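Local coordinates for N-acetylmuramoyl-L-alanine amidase domain-containing protein SAOUHSC_02979 (Staphylococcus aureus, PDB 5T1Q) that probably cleaves bacterial cell-wall peptidoglycan as a secreted amidase-type hydrolase, the chain here joining a glucosaminidase-family region to a CHAP domain, at residues 239-244 against 248-253; 258-263 against 317-322. All blocks are in the same frame, centred on the assembly; numbering follows the deposited sequence.

Contact 1: 239-244 against 248-253; sequences FREVSD and YPHGQC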
ATOM      1  N   PHE A 239      -2.336 -13.386  -3.170  1.00 30.44           N
ATOM      2  CA  PHE A 239      -1.085 -12.695  -2.998  1.00 32.36           C
ATOM      3  C   PHE A 239      -0.716 -12.618  -1.528  1.00 34.42           C
ATOM      4  O   PHE A 239      -1.582 -12.449  -0.687  1.00 35.21           O
ATOM      5  CB  PHE A 239      -1.113 -11.278  -3.576  1.00 31.78           C
ATOM      6  CG  PHE A 239       0.190 -10.533  -3.387  1.00 32.32           C
ATOM      7  CD1 PHE A 239       1.308 -10.881  -4.129  1.00 32.40           C
ATOM      8  CD2 PHE A 239       0.304  -9.518  -2.451  1.00 33.57           C
ATOM      9  CE1 PHE A 239       2.517 -10.226  -3.954  1.00 33.46           C
ATOM     10  CE2 PHE A 239       1.505  -8.854  -2.269  1.00 33.98           C
ATOM     11  CZ  PHE A 239       2.617  -9.206  -3.029  1.00 34.57           C
ATOM     12  N   ARG A 240       0.576 -12.758  -1.249  1.00 37.13           N
ATOM     13  CA  ARG A 240       1.132 -12.623   0.108  1.00 41.25           C
ATOM     14  C   ARG A 240       2.557 -12.114  -0.027  1.00 41.33           C
ATOM     15  O   ARG A 240       3.273 -12.508  -0.942  1.00 38.35           O
ATOM     16  CB  ARG A 240       1.110 -13.944   0.909  1.00 44.11           C
ATOM     17  CG  ARG A 240      -0.287 -14.477   1.203  1.00 47.04           C
ATOM     18  CD  ARG A 240      -0.334 -15.586   2.262  1.00 51.54           C
ATOM     19  NE  ARG A 240      -0.305 -15.101   3.662  1.00 54.52           N
ATOM     20  CZ  ARG A 240       0.769 -15.040   4.468  1.00 57.13           C
ATOM     21  NH1 ARG A 240       0.628 -14.593   5.719  1.00 59.09           N
ATOM     22  NH2 ARG A 240       1.980 -15.425   4.060  1.00 58.58           N
ATOM     23  N   GLU A 241       2.941 -11.213   0.868  1.00 46.22           N
ATOM     24  CA  GLU A 241       4.287 -10.646   0.891  1.00 50.46           C
ATOM     25  C   GLU A 241       5.160 -11.713   1.538  1.00 54.75           C
ATOM     26  O   GLU A 241       4.926 -12.119   2.676  1.00 55.69           O
ATOM     27  CB  GLU A 241       4.277  -9.330   1.679  1.00 52.50           C
ATOM     28  CG  GLU A 241       5.562  -8.506   1.646  1.00 53.08           C
ATOM     29  CD  GLU A 241       5.371  -7.080   2.185  1.00 54.08           C
ATOM     30  OE1 GLU A 241       4.289  -6.472   1.960  1.00 53.73           O
ATOM     31  OE2 GLU A 241       6.319  -6.545   2.806  1.00 55.28           O
ATOM     32  N   VAL A 242       6.147 -12.189   0.789  1.00 60.46           N
ATOM     33  CA  VAL A 242       6.991 -13.291   1.234  1.00 66.91           C
ATOM     34  C   VAL A 242       8.237 -12.817   1.975  1.00 70.64           C
ATOM     35  O   VAL A 242       8.378 -13.017   3.187  1.00 70.39           O
ATOM     36  CB  VAL A 242       7.431 -14.160   0.017  1.00 68.72           C
ATOM     37  CG1 VAL A 242       8.241 -15.376   0.474  1.00 70.09           C
ATOM     38  CG2 VAL A 242       6.219 -14.590  -0.800  1.00 66.86           C
ATOM     39  N   SER A 243       9.126 -12.171   1.230  1.00 73.27           N
ATOM     40  CA  SER A 243      10.411 -11.749   1.759  1.00 75.47           C
ATOM     41  C   SER A 243      10.352 -10.561   2.711  1.00 74.73           C
ATOM     42  O   SER A 243       9.351  -9.839   2.794  1.00 73.00           O
ATOM     43  CB  SER A 243      11.359 -11.418   0.595  1.00 76.21           C
ATOM     44  OG  SER A 243      10.848 -10.358  -0.198  1.00 75.13           O
ATOM     45  N   ASP A 244      11.452 -10.400   3.436  1.00 72.94           N
ATOM     46  CA  ASP A 244      11.654  -9.289   4.346  1.00 73.44           C
ATOM     47  C   ASP A 244      12.443  -8.227   3.574  1.00 68.39           C
ATOM     48  O   ASP A 244      12.193  -7.028   3.729  1.00 70.86           O
ATOM     49  CB  ASP A 244      12.440  -9.746   5.572  1.00 79.39           C
ATOM     50  CG  ASP A 244      11.802 -10.946   6.266  1.00 84.28           C
ATOM     51  OD1 ASP A 244      10.573 -11.149   6.126  1.00 87.27           O
ATOM     52  OD2 ASP A 244      12.537 -11.688   6.952  1.00 88.62           O
ATOM     53  N   TYR A 248      13.219  -3.705  -4.612  1.00 25.35           N
ATOM     54  CA  TYR A 248      12.549  -2.661  -5.411  1.00 23.91           C
ATOM     55  C   TYR A 248      11.599  -1.859  -4.489  1.00 24.12           C
ATOM     56  O   TYR A 248      11.120  -2.396  -3.491  1.00 24.20           O
ATOM     57  CB  TYR A 248      11.772  -3.289  -6.595  1.00 22.19           C
ATOM     58  CG  TYR A 248      12.655  -4.101  -7.529  1.00 21.16           C
ATOM     59  CD1 TYR A 248      13.406  -3.478  -8.518  1.00 20.61           C
ATOM     60  CD2 TYR A 248      12.777  -5.490  -7.388  1.00 20.93           C
ATOM     61  CE1 TYR A 248      14.241  -4.199  -9.350  1.00 20.43           C
ATOM     62  CE2 TYR A 248      13.615  -6.231  -8.229  1.00 20.43           C
ATOM     63  CZ  TYR A 248      14.337  -5.578  -9.201  1.00 20.51           C
ATOM     64  OH  TYR A 248      15.169  -6.274 -10.033  1.00 20.84           O
ATOM     65  N   PRO A 249      11.338  -0.570  -4.805  1.00 24.37           N
ATOM     66  CA  PRO A 249      10.443   0.248  -3.964  1.00 24.46           C
ATOM     67  C   PRO A 249       9.092  -0.422  -3.735  1.00 23.98           C
ATOM     68  O   PRO A 249       8.422  -0.823  -4.681  1.00 22.62           O
ATOM     69  CB  PRO A 249      10.278   1.529  -4.775  1.00 24.60           C
ATOM     70  CG  PRO A 249      11.531   1.631  -5.568  1.00 24.54           C
ATOM     71  CD  PRO A 249      11.906   0.226  -5.915  1.00 24.07           C
ATOM     72  N   HIS A 250       8.724  -0.546  -2.471  1.00 24.52           N
ATOM     73  CA  HIS A 250       7.504  -1.210  -2.069  1.00 24.88           C
ATOM     74  C   HIS A 250       6.252  -0.853  -2.876  1.00 24.25           C
ATOM     75  O   HIS A 250       5.953   0.320  -3.107  1.00 23.39           O
ATOM     76  CB  HIS A 250       7.243  -0.928  -0.595  1.00 26.62           C
ATOM     77  CG  HIS A 250       6.185  -1.795  -0.008  1.00 26.79           C
ATOM     78  ND1 HIS A 250       4.860  -1.421   0.045  1.00 26.60           N
ATOM     79  CD2 HIS A 250       6.255  -3.032   0.532  1.00 27.14           C
ATOM     80  CE1 HIS A 250       4.158  -2.395   0.592  1.00 26.80           C
ATOM     81  NE2 HIS A 250       4.981  -3.379   0.905  1.00 27.42           N
ATOM     82  N   GLY A 251       5.529  -1.896  -3.289  1.00 23.46           N
ATOM     83  CA  GLY A 251       4.283  -1.721  -4.034  1.00 23.20           C
ATOM     84  C   GLY A 251       4.371  -1.453  -5.525  1.00 22.13           C
ATOM     85  O   GLY A 251       3.392  -1.647  -6.226  1.00 21.69           O
ATOM     86  N   GLN A 252       5.520  -1.013  -6.028  1.00 22.18           N
ATOM     87  CA  GLN A 252       5.634  -0.721  -7.477  1.00 22.16           C
ATOM     88  C   GLN A 252       5.576  -2.007  -8.312  1.00 20.92           C
ATOM     89  O   GLN A 252       5.644  -3.111  -7.759  1.00 20.45           O
ATOM     90  CB  GLN A 252       6.893   0.091  -7.753  1.00 23.46           C
ATOM     91  CG  GLN A 252       6.871   1.426  -7.023  1.00 25.29           C
ATOM     92  CD  GLN A 252       5.691   2.294  -7.442  1.00 26.98           C
ATOM     93  OE1 GLN A 252       5.417   2.455  -8.627  1.00 29.05           O
ATOM     94  NE2 GLN A 252       4.982   2.839  -6.470  1.00 28.97           N
ATOM     95  N   CYS A 253       5.435  -1.870  -9.627  1.00 20.12           N
ATOM     96  CA  CYS A 253       5.254  -3.044 -10.491  1.00 19.54           C
ATOM     97  C   CYS A 253       6.403  -4.029 -10.384  1.00 18.65           C
ATOM     98  O   CYS A 253       6.198  -5.220 -10.429  1.00 17.76           O
ATOM     99  CB  CYS A 253       5.028  -2.650 -11.945  1.00 19.84           C
ATOM    100  SG  CYS A 253       6.361  -1.712 -12.725  1.00 21.66           S
TER
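Glu241 and His250 meet end to edge in a single weak hydrogen bond between two parts of one loop, the connection that runs from helix 222-225 to helix 253-262. The ring nitrogen NE2 of His250 donates to OE1 of Glu241 over 3.3 Å, long for such a bond but nearly straight, with an N-H...O angle of 168°. The other carboxylate oxygen stands back, OE2 of Glu241 lying 3.9 Å from NE2 of His250, so the grip is one-pronged. OE1 arrives at the edge of the imidazole, near its plane, while the carboxylate itself is turned 55° from that ring. Both side chains are needed to span the gap, since the nearest backbone approach, CA of Glu241 to CA of Gly251, is 10.2 Å. Glu241 reaches across with an extended chain, CG trans to the backbone N (chi1 -172°), and His250 swings its ring out to meet it.

The contact is small and only partly buried, burying 63 Å² in all. Trp255, on the first turns of the following helix, touches both partners, its ring meeting that of His250, and Arg97 forms a long, weak ion pair with the same OE1 of Glu241.

Behind the histidine, Pro249 to Gln252 form a type II beta turn, closed by Gln252 N to Pro249 O at 3.2 Å, with Gly251 taking the positive phi of its third position. Gln252 holds the N-cap position of the helix that begins at Cys253. A cysteine at the start of a helix, near a histidine on a strand, here His314, is the arrangement of the papain-like CHAP fold, and Cys253 is consistent with its nucleophile.

Contact 2: 258-263 against 317-322; sequences YNRMKQ and FVEKVN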
ATOM      1  N   TYR A 258       8.631  -9.343  -8.299  1.00 19.31           N
ATOM      2  CA  TYR A 258       9.649  -9.976  -7.483  1.00 20.95           C
ATOM      3  C   TYR A 258       8.993 -10.827  -6.394  1.00 21.17           C
ATOM      4  O   TYR A 258       9.336 -12.002  -6.233  1.00 20.50           O
ATOM      5  CB  TYR A 258      10.566  -8.915  -6.857  1.00 22.69           C
ATOM      6  CG  TYR A 258      11.580  -9.467  -5.864  1.00 24.92           C
ATOM      7  CD1 TYR A 258      11.247  -9.628  -4.513  1.00 26.50           C
ATOM      8  CD2 TYR A 258      12.864  -9.812  -6.269  1.00 26.32           C
ATOM      9  CE1 TYR A 258      12.170 -10.141  -3.599  1.00 28.73           C
ATOM     10  CE2 TYR A 258      13.791 -10.324  -5.365  1.00 28.34           C
ATOM     11  CZ  TYR A 258      13.436 -10.493  -4.038  1.00 29.75           C
ATOM     12  OH  TYR A 258      14.369 -10.990  -3.151  1.00 35.20           O
ATOM     13  N   ASN A 259       8.036 -10.233  -5.672  1.00 21.93           N
ATOM     14  CA  ASN A 259       7.330 -10.941  -4.581  1.00 23.07           C
ATOM     15  C   ASN A 259       6.414 -12.048  -5.064  1.00 22.81           C
ATOM     16  O   ASN A 259       6.415 -13.141  -4.512  1.00 23.02           O
ATOM     17  CB  ASN A 259       6.554  -9.961  -3.697  1.00 24.21           C
ATOM     18  CG  ASN A 259       7.465  -9.200  -2.744  1.00 26.31           C
ATOM     19  OD1 ASN A 259       7.907  -8.096  -3.040  1.00 28.63           O
ATOM     20  ND2 ASN A 259       7.832  -9.832  -1.655  1.00 28.21           N
ATOM     21  N   ARG A 260       5.651 -11.785  -6.115  1.00 22.51           N
ATOM     22  CA  ARG A 260       4.727 -12.791  -6.621  1.00 22.48           C
ATOM     23  C   ARG A 260       5.482 -14.022  -7.090  1.00 23.39           C
ATOM     24  O   ARG A 260       5.038 -15.138  -6.853  1.00 22.98           O
ATOM     25  CB  ARG A 260       3.856 -12.206  -7.740  1.00 21.74           C
ATOM     26  CG  ARG A 260       2.819 -13.155  -8.330  1.00 21.58           C
ATOM     27  CD  ARG A 260       1.846 -13.639  -7.284  1.00 21.94           C
ATOM     28  NE  ARG A 260       0.744 -14.403  -7.856  1.00 22.09           N
ATOM     29  CZ  ARG A 260      -0.214 -14.989  -7.146  1.00 22.48           C
ATOM     30  NH1 ARG A 260      -0.206 -14.927  -5.815  1.00 23.20           N
ATOM     31  NH2 ARG A 260      -1.180 -15.659  -7.769  1.00 22.86           N
HETATM   32  N   MSE A 261       6.636 -13.813  -7.730  1.00 24.89           N
HETATM   33  CA  MSE A 261       7.466 -14.930  -8.215  1.00 27.14           C
HETATM   34  C   MSE A 261       7.951 -15.774  -7.056  1.00 28.30           C
HETATM   35  O   MSE A 261       8.014 -17.002  -7.156  1.00 27.95           O
HETATM   36  CB  MSE A 261       8.671 -14.445  -9.020  1.00 28.36           C
HETATM   37  CG  MSE A 261       8.251 -14.033 -10.430  1.00 30.23           C
HETATM   38 SE   MSE A 261       9.817 -13.345 -11.425  1.00 32.74          SE
HETATM   39  CE  MSE A 261      10.240 -15.117 -12.148  1.00 32.61           C
ATOM     40  N   LYS A 262       8.320 -15.122  -5.959  1.00 30.44           N
ATOM     41  CA  LYS A 262       8.771 -15.847  -4.761  1.00 33.37           C
ATOM     42  C   LYS A 262       7.726 -16.777  -4.152  1.00 32.27           C
ATOM     43  O   LYS A 262       8.090 -17.791  -3.592  1.00 32.59           O
ATOM     44  CB  LYS A 262       9.305 -14.904  -3.688  1.00 36.65           C
ATOM     45  CG  LYS A 262      10.802 -14.725  -3.766  1.00 40.61           C
ATOM     46  CD  LYS A 262      11.323 -13.740  -2.736  1.00 43.74           C
ATOM     47  CE  LYS A 262      12.831 -13.883  -2.581  1.00 47.08           C
ATOM     48  NZ  LYS A 262      13.545 -13.906  -3.893  1.00 47.65           N
ATOM     49  N   GLN A 263       6.442 -16.444  -4.261  1.00 30.96           N
ATOM     50  CA  GLN A 263       5.400 -17.327  -3.740  1.00 30.72           C
ATOM     51  C   GLN A 263       5.430 -18.694  -4.411  1.00 31.76           C
ATOM     52  O   GLN A 263       4.936 -19.673  -3.848  1.00 31.83           O
ATOM     53  CB  GLN A 263       4.011 -16.738  -3.932  1.00 29.14           C
ATOM     54  CG  GLN A 263       3.758 -15.450  -3.190  1.00 28.23           C
ATOM     55  CD  GLN A 263       2.301 -15.061  -3.252  1.00 27.19           C
ATOM     56  OE1 GLN A 263       1.918 -14.180  -4.023  1.00 25.02           O
ATOM     57  NE2 GLN A 263       1.465 -15.767  -2.492  1.00 27.70           N
ATOM     58  N   PHE A 317       3.185 -10.204 -13.827  1.00 14.88           N
ATOM     59  CA  PHE A 317       3.384 -11.629 -13.586  1.00 15.18           C
ATOM     60  C   PHE A 317       2.366 -12.439 -14.381  1.00 15.27           C
ATOM     61  O   PHE A 317       1.177 -12.138 -14.333  1.00 15.39           O
ATOM     62  CB  PHE A 317       3.240 -11.912 -12.085  1.00 15.59           C
ATOM     63  CG  PHE A 317       3.407 -13.364 -11.717  1.00 16.11           C
ATOM     64  CD1 PHE A 317       4.665 -13.904 -11.553  1.00 16.64           C
ATOM     65  CD2 PHE A 317       2.307 -14.187 -11.541  1.00 16.40           C
ATOM     66  CE1 PHE A 317       4.838 -15.243 -11.215  1.00 17.26           C
ATOM     67  CE2 PHE A 317       2.467 -15.534 -11.218  1.00 17.04           C
ATOM     68  CZ  PHE A 317       3.740 -16.057 -11.045  1.00 17.41           C
ATOM     69  N   VAL A 318       2.821 -13.456 -15.111  1.00 15.73           N
ATOM     70  CA  VAL A 318       1.924 -14.304 -15.894  1.00 16.24           C
ATOM     71  C   VAL A 318       1.236 -15.354 -14.990  1.00 17.22           C
ATOM     72  O   VAL A 318       1.875 -16.310 -14.542  1.00 17.11           O
ATOM     73  CB  VAL A 318       2.667 -15.036 -17.027  1.00 16.44           C
ATOM     74  CG1 VAL A 318       1.711 -15.914 -17.835  1.00 16.49           C
ATOM     75  CG2 VAL A 318       3.366 -14.046 -17.936  1.00 16.21           C
ATOM     76  N   GLU A 319      -0.058 -15.164 -14.724  1.00 17.40           N
ATOM     77  CA  GLU A 319      -0.827 -16.112 -13.913  1.00 18.05           C
ATOM     78  C   GLU A 319      -1.247 -17.331 -14.739  1.00 18.96           C
ATOM     79  O   GLU A 319      -1.312 -18.441 -14.229  1.00 19.80           O
ATOM     80  CB  GLU A 319      -2.091 -15.463 -13.353  1.00 17.71           C
ATOM     81  CG  GLU A 319      -1.867 -14.275 -12.434  1.00 17.90           C
ATOM     82  CD  GLU A 319      -1.308 -14.629 -11.058  1.00 18.49           C
ATOM     83  OE1 GLU A 319      -1.217 -15.837 -10.704  1.00 19.09           O
ATOM     84  OE2 GLU A 319      -0.982 -13.680 -10.306  1.00 18.35           O
ATOM     85  N   LYS A 320      -1.535 -17.116 -16.013  1.00 19.63           N
ATOM     86  CA  LYS A 320      -2.009 -18.193 -16.880  1.00 20.11           C
ATOM     87  C   LYS A 320      -1.738 -17.905 -18.339  1.00 20.06           C
ATOM     88  O   LYS A 320      -1.750 -16.757 -18.766  1.00 19.30           O
ATOM     89  CB  LYS A 320      -3.526 -18.342 -16.700  1.00 20.28           C
ATOM     90  CG  LYS A 320      -4.160 -19.486 -17.473  1.00 21.20           C
ATOM     91  CD  LYS A 320      -5.668 -19.521 -17.249  1.00 21.96           C
ATOM     92  CE  LYS A 320      -6.330 -20.627 -18.043  1.00 22.75           C
ATOM     93  NZ  LYS A 320      -7.781 -20.599 -17.763  1.00 23.80           N
ATOM     94  N   VAL A 321      -1.433 -18.957 -19.081  1.00 21.09           N
ATOM     95  CA  VAL A 321      -1.294 -18.872 -20.508  1.00 21.87           C
ATOM     96  C   VAL A 321      -2.542 -19.602 -21.032  1.00 22.91           C
ATOM     97  O   VAL A 321      -2.720 -20.795 -20.770  1.00 23.73           O
ATOM     98  CB  VAL A 321      -0.016 -19.528 -21.029  1.00 22.11           C
ATOM     99  CG1 VAL A 321      -0.018 -19.538 -22.552  1.00 22.84           C
ATOM    100  CG2 VAL A 321       1.227 -18.805 -20.508  1.00 21.92           C
ATOM    101  N   ASN A 322      -3.405 -18.883 -21.737  1.00 22.81           N
ATOM    102  CA  ASN A 322      -4.641 -19.478 -22.283  1.00 24.97           C
ATOM    103  C   ASN A 322      -4.342 -20.344 -23.510  1.00 26.86           C
ATOM    104  O   ASN A 322      -3.300 -20.203 -24.133  1.00 28.16           O
ATOM    105  CB  ASN A 322      -5.645 -18.369 -22.621  1.00 23.98           C
ATOM    106  CG  ASN A 322      -6.101 -17.597 -21.383  1.00 23.20           C
ATOM    107  OD1 ASN A 322      -6.454 -18.194 -20.360  1.00 22.29           O
ATOM    108  ND2 ASN A 322      -6.104 -16.269 -21.471  1.00 22.65           N
TER
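Arg260 of helix 253-262 does most of the work here, laying its aliphatic part on Phe317 and its charged end on Glu319, both from strand 314-321. The apolar share is a CH-pi contact: CG of Arg260 stands 3.5 Å from the centroid of the Phe317 ring, over one face, 17° off the normal. Met261, a selenomethionine, comes to the rim of the same ring, its CG 3.7 Å from CE1 of Phe317. The ring of His296 also meets that of Phe317.

The helix lies against the mixed sheet, whose strand 314-321 falls in the CHAP range; the axes of 258-262 and 317-321 approach to 9.4 Å at 41°. Glu319 and Lys320 form a classic beta bulge opposite Val328 of the neighbouring strand.

Charge supplies the rest. A bend at chi2 turns the Arg260 chain toward Glu319 for a salt bridge: NH2 of Arg260 meets OE1 of Glu319 straight on at 2.9 Å, on its syn side, though the two flat groups are steeply inclined. NE of Arg260 adds a weak bond to OE2 of Glu319. Ser330 also binds that OE2, and Lys237 O takes NH2, while NH1 of Arg260 reaches OE1 of Gln263 at 2.9 Å, steadying the guanidinium.

Helix 253-262 ties the two contacts together: contact 1 lies in the loop that leads into its N-terminus, and contact 2 pins its C-terminal part to strand 314-321. Their centres are about 13 Å apart, and they touch directly where Phe239 and Val242 pack on Gln263. Contact 2 is buried and broad, burying 208 Å² through a face-on aliphatic contact and a salt bridge with further polar partners. Contact 1 is smaller and only partly buried, joining loop to loop by one weak bond. The polar chemistry thus differs with place: a multiply held arginine inside the domain, a weakly hydrogen-bonded histidine and glutamate in the loop.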